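Local coordinates for protein endoglucanase (Uncultured bacterium, PDB 3X17) that probably hydrolyses internal beta-1,4-glucosidic bonds of cellulose, as a family 9 endoglucanase with an N-terminal Ig-like domain, at residues A[197-202]-A[286-291]; A[225-230]-A[294-299]. All coordinates share one frame; numbering follows the deposited sequence.

Interaction 1. Residues A[197-202]-A[286-291]; sequences AYELYP and ARIFAP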
ATOM      1  N   ALA A 197     -10.240  -0.076  -4.095  1.00 29.98           N
ATOM      2  CA  ALA A 197      -9.924  -1.294  -4.821  1.00 30.24           C
ATOM      3  C   ALA A 197     -11.205  -2.086  -5.104  1.00 31.77           C
ATOM      4  O   ALA A 197     -11.386  -2.612  -6.206  1.00 31.97           O
ATOM      5  CB  ALA A 197      -8.945  -2.156  -4.037  1.00 30.15           C
ATOM      6  N   TYR A 198     -12.013  -2.285  -4.072  1.00 29.89           N
ATOM      7  CA  TYR A 198     -13.203  -3.072  -4.243  1.00 32.93           C
ATOM      8  C   TYR A 198     -14.189  -2.371  -5.161  1.00 31.64           C
ATOM      9  O   TYR A 198     -14.732  -2.980  -6.064  1.00 33.56           O
ATOM     10  CB  TYR A 198     -13.889  -3.414  -2.923  1.00 32.22           C
ATOM     11  CG  TYR A 198     -15.256  -4.045  -3.172  1.00 34.36           C
ATOM     12  CD1 TYR A 198     -15.367  -5.405  -3.504  1.00 35.44           C
ATOM     13  CD2 TYR A 198     -16.398  -3.254  -3.258  1.00 33.94           C
ATOM     14  CE1 TYR A 198     -16.603  -5.977  -3.783  1.00 35.59           C
ATOM     15  CE2 TYR A 198     -17.632  -3.808  -3.604  1.00 39.08           C
ATOM     16  CZ  TYR A 198     -17.721  -5.158  -3.866  1.00 35.63           C
ATOM     17  OH  TYR A 198     -18.930  -5.687  -4.177  1.00 41.26           O
ATOM     18  N   GLU A 199     -14.375  -1.076  -4.955  1.00 32.28           N
ATOM     19  CA  GLU A 199     -15.316  -0.288  -5.744  1.00 30.61           C
ATOM     20  C   GLU A 199     -15.001  -0.320  -7.244  1.00 32.46           C
ATOM     21  O   GLU A 199     -15.891  -0.420  -8.065  1.00 33.53           O
ATOM     22  CB  GLU A 199     -15.301   1.168  -5.261  1.00 31.26           C
ATOM     23  CG  GLU A 199     -16.426   2.020  -5.838  1.00 32.13           C
ATOM     24  CD  GLU A 199     -16.598   3.308  -5.076  1.00 33.33           C
ATOM     25  OE1 GLU A 199     -15.575   3.975  -4.773  1.00 33.57           O
ATOM     26  OE2 GLU A 199     -17.759   3.681  -4.798  1.00 35.76           O
ATOM     27  N   LEU A 200     -13.732  -0.164  -7.590  1.00 32.38           N
ATOM     28  CA  LEU A 200     -13.309  -0.165  -8.983  1.00 32.96           C
ATOM     29  C   LEU A 200     -13.185  -1.577  -9.554  1.00 31.73           C
ATOM     30  O   LEU A 200     -13.477  -1.779 -10.717  1.00 31.31           O
ATOM     31  CB  LEU A 200     -11.986   0.613  -9.165  1.00 33.44           C
ATOM     32  CG  LEU A 200     -12.175   2.129  -9.114  1.00 38.99           C
ATOM     33  CD1 LEU A 200     -10.814   2.864  -9.112  1.00 39.87           C
ATOM     34  CD2 LEU A 200     -13.113   2.602 -10.284  1.00 38.32           C
ATOM     35  N   TYR A 201     -12.873  -2.563  -8.722  1.00 30.03           N
ATOM     36  CA  TYR A 201     -12.651  -3.922  -9.229  1.00 29.40           C
ATOM     37  C   TYR A 201     -13.433  -4.997  -8.471  1.00 29.93           C
ATOM     38  O   TYR A 201     -12.854  -5.977  -8.011  1.00 32.33           O
ATOM     39  CB  TYR A 201     -11.152  -4.243  -9.204  1.00 29.92           C
ATOM     40  CG  TYR A 201     -10.284  -3.133  -9.791  1.00 30.89           C
ATOM     41  CD1 TYR A 201     -10.337  -2.827 -11.139  1.00 33.99           C
ATOM     42  CD2 TYR A 201      -9.430  -2.389  -8.988  1.00 31.86           C
ATOM     43  CE1 TYR A 201      -9.563  -1.806 -11.674  1.00 37.85           C
ATOM     44  CE2 TYR A 201      -8.629  -1.398  -9.510  1.00 29.12           C
ATOM     45  CZ  TYR A 201      -8.706  -1.096 -10.845  1.00 36.79           C
ATOM     46  OH  TYR A 201      -7.908  -0.109 -11.366  1.00 34.27           O
ATOM     47  N   PRO A 202     -14.757  -4.835  -8.363  1.00 31.59           N
ATOM     48  CA  PRO A 202     -15.589  -5.727  -7.539  1.00 33.75           C
ATOM     49  C   PRO A 202     -15.516  -7.179  -7.998  1.00 37.28           C
ATOM     50  O   PRO A 202     -15.713  -8.106  -7.193  1.00 37.24           O
ATOM     51  CB  PRO A 202     -17.018  -5.175  -7.727  1.00 34.50           C
ATOM     52  CG  PRO A 202     -16.984  -4.406  -9.038  1.00 35.00           C
ATOM     53  CD  PRO A 202     -15.547  -3.849  -9.127  1.00 30.36           C
ATOM     54  N   ALA A 286     -20.125   4.032   3.772  1.00 32.31           N
ATOM     55  CA  ALA A 286     -21.569   4.233   3.722  1.00 35.40           C
ATOM     56  C   ALA A 286     -22.077   4.017   2.290  1.00 36.16           C
ATOM     57  O   ALA A 286     -23.141   3.442   2.089  1.00 38.20           O
ATOM     58  CB  ALA A 286     -21.938   5.626   4.231  1.00 31.23           C
ATOM     59  N   ARG A 287     -21.317   4.453   1.316  1.00 35.63           N
ATOM     60  CA  ARG A 287     -21.688   4.324  -0.060  1.00 35.99           C
ATOM     61  C   ARG A 287     -21.483   2.900  -0.502  1.00 35.76           C
ATOM     62  O   ARG A 287     -22.287   2.351  -1.180  1.00 34.66           O
ATOM     63  CB  ARG A 287     -20.868   5.276  -0.930  1.00 35.26           C
ATOM     64  CG  ARG A 287     -20.878   4.987  -2.401  1.00 35.40           C
ATOM     65  CD  ARG A 287     -19.522   5.161  -3.018  1.00 44.16           C
ATOM     66  NE  ARG A 287     -18.956   6.396  -2.590  1.00 43.93           N
ATOM     67  CZ  ARG A 287     -17.673   6.694  -2.514  1.00 37.98           C
ATOM     68  NH1 ARG A 287     -16.743   5.865  -2.873  1.00 33.45           N
ATOM     69  NH2 ARG A 287     -17.348   7.876  -2.087  1.00 32.19           N
ATOM     70  N   ILE A 288     -20.393   2.308  -0.097  1.00 32.10           N
ATOM     71  CA  ILE A 288     -19.996   1.045  -0.677  1.00 31.14           C
ATOM     72  C   ILE A 288     -20.715  -0.147  -0.026  1.00 33.27           C
ATOM     73  O   ILE A 288     -20.966  -1.160  -0.692  1.00 33.82           O
ATOM     74  CB  ILE A 288     -18.453   0.896  -0.655  1.00 29.64           C
ATOM     75  CG1 ILE A 288     -17.815   1.830  -1.675  1.00 28.93           C
ATOM     76  CG2 ILE A 288     -18.020  -0.508  -0.945  1.00 28.13           C
ATOM     77  CD1 ILE A 288     -16.325   2.003  -1.463  1.00 26.59           C
ATOM     78  N   PHE A 289     -21.044  -0.045   1.265  1.00 32.76           N
ATOM     79  CA  PHE A 289     -21.609  -1.204   1.991  1.00 34.04           C
ATOM     80  C   PHE A 289     -23.114  -1.236   1.809  1.00 35.41           C
ATOM     81  O   PHE A 289     -23.768  -2.124   2.339  1.00 35.70           O
ATOM     82  CB  PHE A 289     -21.313  -1.140   3.506  1.00 34.52           C
ATOM     83  CG  PHE A 289     -20.001  -1.740   3.899  1.00 30.84           C
ATOM     84  CD1 PHE A 289     -18.833  -0.991   3.819  1.00 30.87           C
ATOM     85  CD2 PHE A 289     -19.939  -3.051   4.388  1.00 35.29           C
ATOM     86  CE1 PHE A 289     -17.600  -1.553   4.158  1.00 33.35           C
ATOM     87  CE2 PHE A 289     -18.706  -3.620   4.733  1.00 35.37           C
ATOM     88  CZ  PHE A 289     -17.541  -2.852   4.646  1.00 34.68           C
ATOM     89  N   ALA A 290     -23.671  -0.196   1.185  1.00 34.93           N
ATOM     90  CA  ALA A 290     -25.128  -0.054   1.104  1.00 39.10           C
ATOM     91  C   ALA A 290     -25.889  -1.293   0.572  1.00 39.87           C
ATOM     92  O   ALA A 290     -26.885  -1.680   1.159  1.00 42.79           O
ATOM     93  CB  ALA A 290     -25.528   1.210   0.333  1.00 39.39           C
ATOM     94  N   PRO A 291     -25.382  -1.956  -0.488  1.00 41.40           N
ATOM     95  CA  PRO A 291     -26.083  -3.164  -0.981  1.00 41.75           C
ATOM     96  C   PRO A 291     -25.911  -4.402  -0.093  1.00 41.73           C
ATOM     97  O   PRO A 291     -26.593  -5.391  -0.307  1.00 42.07           O
ATOM     98  CB  PRO A 291     -25.439  -3.430  -2.355  1.00 41.90           C
ATOM     99  CG  PRO A 291     -24.645  -2.161  -2.683  1.00 46.12           C
ATOM    100  CD  PRO A 291     -24.250  -1.582  -1.353  1.00 40.11           C
TER
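Glu199 and Ile288 mark the closest backbone approach between the last turn of helix 184-200 and segment 286-291 on helix 272-288, with the CA of Glu199 7.0 Å from the CA of Ile288. Both helices belong to the (alpha/alpha)6 barrel of this family 9 enzyme, and the contact shows how two helices can be joined by one charged pair beside an apolar contact. Glu199 sends its chain out with CG anti to the backbone N (chi1 -169°), and its carboxylate meets the NH1 end of the Arg287 guanidinium. The two flat groups lie nearly parallel, 9° apart, although the side chains that carry them cross at about a right angle. NH1 of Arg287 lies 2.9 Å from OE1 of Glu199 in a salt bridge and gives a hydrogen bond, bent to 151°, to the syn lone pair of OE2 of Glu199 at 3.1 Å, with OE2 somewhat off the guanidinium plane. Beside the charged pair, CD1 of Ile288 comes to 4.0 Å from CB of Glu199. The CG2 branch of Ile288 turns instead to Tyr198, touching its CD2 at 3.9 Å, while the tyrosine also packs on Ile222 and Leu223. Lys196 pairs with OE1 of Glu199, and Glu346 takes NH2 of Arg287. Charge thus alternates from lysine to glutamate to arginine to glutamate, which probably favours the ionised form of each group and restrains the carboxylate's rotation.

Interaction 2. Residues A[225-230]-A[294-299]; sequences EVRWGL and AAFARK
Arg227 and Phe296 are the nearest residues of two helical segments, 225-230 within helix 221-235 and 294-299 in the first turns of helix 294-312; the CA of Arg227 is 8.9 Å from the CA of Phe296. That spacing is bridged by long side chains, and the contact is an example of an arginine using both its aliphatic and its charged portions on one aromatic ring. Phe296 holds its ring out towards helix 221-235 with CG anti to the backbone N (chi1 178°). Arg227 slides past it in the opposite direction. CG of Arg227 sits over the ring face towards the rim, 3.6 Å from the centroid of the Phe296 ring, a CH-pi contact. A chain bent at chi2 and chi3 then carries the guanidinium onward past CD1 and CG of Phe296, toward that residue's backbone; CZ of Arg227 lies 4.3 Å from the centroid of the Phe296 ring in an off-centre cation-pi interaction, the two planes 31° apart. The helices are elements of the (alpha/alpha)6 barrel of glycoside hydrolase family 9, and here the loop between helices 272-288 and 294-312 helps to join them. Asp293, at the end of that loop, forms a salt bridge with NH2 of Arg227 through OD2 and accepts a hydrogen bond from the backbone N of Phe296 through OD1, so one carboxylate positions the cation and tethers the first turn of the aromatic residue's helix. At the ring edge, CD1 of Leu230 approaches CZ of Phe296 at 4.2 Å, an apolar contact from a leucine that also packs on Ala191 of helix 184-200.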
ATOM      1  N   GLU A 225     -12.998  -7.412   5.858  1.00 32.05           N
ATOM      2  CA  GLU A 225     -11.734  -6.982   6.453  1.00 30.25           C
ATOM      3  C   GLU A 225     -11.787  -5.484   6.746  1.00 30.84           C
ATOM      4  O   GLU A 225     -11.434  -5.049   7.844  1.00 31.04           O
ATOM      5  CB  GLU A 225     -10.534  -7.288   5.564  1.00 29.44           C
ATOM      6  CG  GLU A 225      -9.195  -7.099   6.322  1.00 30.59           C
ATOM      7  CD  GLU A 225      -9.046  -8.116   7.463  1.00 30.03           C
ATOM      8  OE1 GLU A 225      -9.385  -9.304   7.234  1.00 28.47           O
ATOM      9  OE2 GLU A 225      -8.671  -7.713   8.587  1.00 27.92           O
ATOM     10  N   VAL A 226     -12.131  -4.700   5.727  1.00 28.48           N
ATOM     11  CA  VAL A 226     -12.321  -3.269   5.889  1.00 29.88           C
ATOM     12  C   VAL A 226     -13.186  -2.967   7.105  1.00 30.69           C
ATOM     13  O   VAL A 226     -12.919  -2.023   7.839  1.00 31.70           O
ATOM     14  CB  VAL A 226     -12.974  -2.635   4.645  1.00 30.08           C
ATOM     15  CG1 VAL A 226     -13.569  -1.272   4.990  1.00 26.63           C
ATOM     16  CG2 VAL A 226     -11.942  -2.522   3.500  1.00 29.43           C
ATOM     17  N   ARG A 227     -14.240  -3.752   7.305  1.00 31.07           N
ATOM     18  CA  ARG A 227     -15.164  -3.464   8.376  1.00 31.59           C
ATOM     19  C   ARG A 227     -14.486  -3.653   9.739  1.00 29.96           C
ATOM     20  O   ARG A 227     -14.706  -2.876  10.639  1.00 31.22           O
ATOM     21  CB  ARG A 227     -16.409  -4.362   8.277  1.00 33.33           C
ATOM     22  CG  ARG A 227     -17.532  -3.852   9.143  1.00 39.40           C
ATOM     23  CD  ARG A 227     -18.358  -4.938   9.792  1.00 50.48           C
ATOM     24  NE  ARG A 227     -19.479  -5.339   8.952  1.00 55.14           N
ATOM     25  CZ  ARG A 227     -20.758  -5.353   9.328  1.00 58.49           C
ATOM     26  NH1 ARG A 227     -21.140  -4.985  10.559  1.00 54.51           N
ATOM     27  NH2 ARG A 227     -21.663  -5.746   8.446  1.00 51.95           N
ATOM     28  N   TRP A 228     -13.640  -4.676   9.865  1.00 31.22           N
ATOM     29  CA  TRP A 228     -12.793  -4.823  11.035  1.00 31.81           C
ATOM     30  C   TRP A 228     -12.063  -3.516  11.339  1.00 32.09           C
ATOM     31  O   TRP A 228     -12.059  -3.059  12.477  1.00 30.18           O
ATOM     32  CB  TRP A 228     -11.773  -5.952  10.835  1.00 33.14           C
ATOM     33  CG  TRP A 228     -11.050  -6.366  12.115  1.00 33.55           C
ATOM     34  CD1 TRP A 228      -9.840  -5.907  12.569  1.00 32.17           C
ATOM     35  CD2 TRP A 228     -11.514  -7.308  13.101  1.00 35.41           C
ATOM     36  NE1 TRP A 228      -9.539  -6.476  13.783  1.00 36.42           N
ATOM     37  CE2 TRP A 228     -10.548  -7.343  14.133  1.00 34.87           C
ATOM     38  CE3 TRP A 228     -12.657  -8.116  13.213  1.00 34.51           C
ATOM     39  CZ2 TRP A 228     -10.672  -8.180  15.247  1.00 40.67           C
ATOM     40  CZ3 TRP A 228     -12.799  -8.932  14.351  1.00 39.33           C
ATOM     41  CH2 TRP A 228     -11.818  -8.947  15.351  1.00 37.74           C
ATOM     42  N   GLY A 229     -11.446  -2.907  10.332  1.00 31.02           N
ATOM     43  CA  GLY A 229     -10.667  -1.696  10.587  1.00 29.91           C
ATOM     44  C   GLY A 229     -11.573  -0.553  10.983  1.00 29.92           C
ATOM     45  O   GLY A 229     -11.272   0.200  11.901  1.00 30.84           O
ATOM     46  N   LEU A 230     -12.708  -0.434  10.299  1.00 30.11           N
ATOM     47  CA  LEU A 230     -13.602   0.699  10.511  1.00 30.57           C
ATOM     48  C   LEU A 230     -14.305   0.628  11.866  1.00 32.00           C
ATOM     49  O   LEU A 230     -14.595   1.670  12.484  1.00 29.32           O
ATOM     50  CB  LEU A 230     -14.646   0.754   9.406  1.00 29.73           C
ATOM     51  CG  LEU A 230     -14.071   0.999   8.000  1.00 33.62           C
ATOM     52  CD1 LEU A 230     -15.242   1.081   7.054  1.00 29.22           C
ATOM     53  CD2 LEU A 230     -13.298   2.322   8.026  1.00 32.24           C
ATOM     54  N   ALA A 294     -27.110  -2.587   5.215  1.00 42.52           N
ATOM     55  CA  ALA A 294     -27.681  -1.242   5.284  1.00 43.15           C
ATOM     56  C   ALA A 294     -27.570  -0.617   6.686  1.00 40.94           C
ATOM     57  O   ALA A 294     -27.368   0.588   6.810  1.00 43.56           O
ATOM     58  CB  ALA A 294     -29.156  -1.252   4.794  1.00 44.33           C
ATOM     59  N   ALA A 295     -27.641  -1.446   7.723  1.00 37.93           N
ATOM     60  CA  ALA A 295     -27.461  -0.985   9.103  1.00 37.97           C
ATOM     61  C   ALA A 295     -25.997  -0.522   9.361  1.00 36.96           C
ATOM     62  O   ALA A 295     -25.750   0.466  10.038  1.00 36.76           O
ATOM     63  CB  ALA A 295     -27.826  -2.102  10.071  1.00 37.68           C
ATOM     64  N   PHE A 296     -25.033  -1.267   8.852  1.00 35.29           N
ATOM     65  CA  PHE A 296     -23.644  -0.860   8.996  1.00 35.08           C
ATOM     66  C   PHE A 296     -23.362   0.388   8.181  1.00 34.17           C
ATOM     67  O   PHE A 296     -22.697   1.302   8.648  1.00 35.26           O
ATOM     68  CB  PHE A 296     -22.700  -1.995   8.588  1.00 33.44           C
ATOM     69  CG  PHE A 296     -21.261  -1.626   8.666  1.00 29.68           C
ATOM     70  CD1 PHE A 296     -20.617  -1.595   9.893  1.00 34.00           C
ATOM     71  CD2 PHE A 296     -20.598  -1.134   7.542  1.00 30.29           C
ATOM     72  CE1 PHE A 296     -19.272  -1.207   9.989  1.00 34.31           C
ATOM     73  CE2 PHE A 296     -19.252  -0.753   7.619  1.00 33.20           C
ATOM     74  CZ  PHE A 296     -18.598  -0.768   8.858  1.00 35.63           C
ATOM     75  N   ALA A 297     -23.869   0.415   6.951  1.00 35.07           N
ATOM     76  CA  ALA A 297     -23.893   1.629   6.143  1.00 36.36           C
ATOM     77  C   ALA A 297     -24.361   2.889   6.878  1.00 36.66           C
ATOM     78  O   ALA A 297     -23.689   3.913   6.807  1.00 38.18           O
ATOM     79  CB  ALA A 297     -24.731   1.422   4.876  1.00 37.67           C
ATOM     80  N   ARG A 298     -25.552   2.847   7.475  1.00 37.23           N
ATOM     81  CA  ARG A 298     -26.088   3.968   8.276  1.00 38.17           C
ATOM     82  C   ARG A 298     -25.145   4.376   9.385  1.00 36.84           C
ATOM     83  O   ARG A 298     -25.043   5.561   9.729  1.00 39.91           O
ATOM     84  CB  ARG A 298     -27.424   3.585   8.950  1.00 39.59           C
ATOM     85  CG  ARG A 298     -28.618   3.600   8.004  1.00 48.33           C
ATOM     86  CD  ARG A 298     -29.893   3.130   8.713  1.00 52.87           C
ATOM     87  NE  ARG A 298     -30.790   2.539   7.738  1.00 59.15           N
ATOM     88  CZ  ARG A 298     -31.060   1.243   7.658  1.00 60.48           C
ATOM     89  NH1 ARG A 298     -30.636   0.411   8.598  1.00 57.25           N
ATOM     90  NH2 ARG A 298     -31.828   0.802   6.676  1.00 67.01           N
ATOM     91  N   LYS A 299     -24.628   3.378  10.086  1.00 35.34           N
ATOM     92  CA  LYS A 299     -23.813   3.645  11.248  1.00 34.93           C
ATOM     93  C   LYS A 299     -22.538   4.349  10.792  1.00 34.87           C
ATOM     94  O   LYS A 299     -22.083   5.304  11.434  1.00 33.10           O
ATOM     95  CB  LYS A 299     -23.477   2.342  11.986  1.00 36.26           C
ATOM     96  CG  LYS A 299     -22.600   2.524  13.252  1.00 35.15           C
ATOM     97  CD  LYS A 299     -22.147   1.144  13.747  1.00 42.94           C
ATOM     98  CE  LYS A 299     -21.806   1.149  15.224  1.00 44.49           C
ATOM     99  NZ  LYS A 299     -21.046  -0.090  15.602  1.00 46.36           N
TER

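The two interactions cross along the chain: consecutive helices 184-200 and 221-235 meet the consecutive pair 272-288 and 294-312, and the contact centres lie 12 Å apart. Phe289 joins them, its CG 3.7 Å from CD2 of Phe296 and its ring also packing on Val226. Interaction 1, partly buried, between helices 184-200 and 272-288, depends on an arginine paired with a carboxylate across the gap. Interaction 2 is the more buried, with Phe296 and Leu230 both enclosed, and there the arginine crosses to an aromatic face and finds its carboxylate at the neighbouring helix start. Similar areas are buried, 179 and 174 Å², by quite different chemistry.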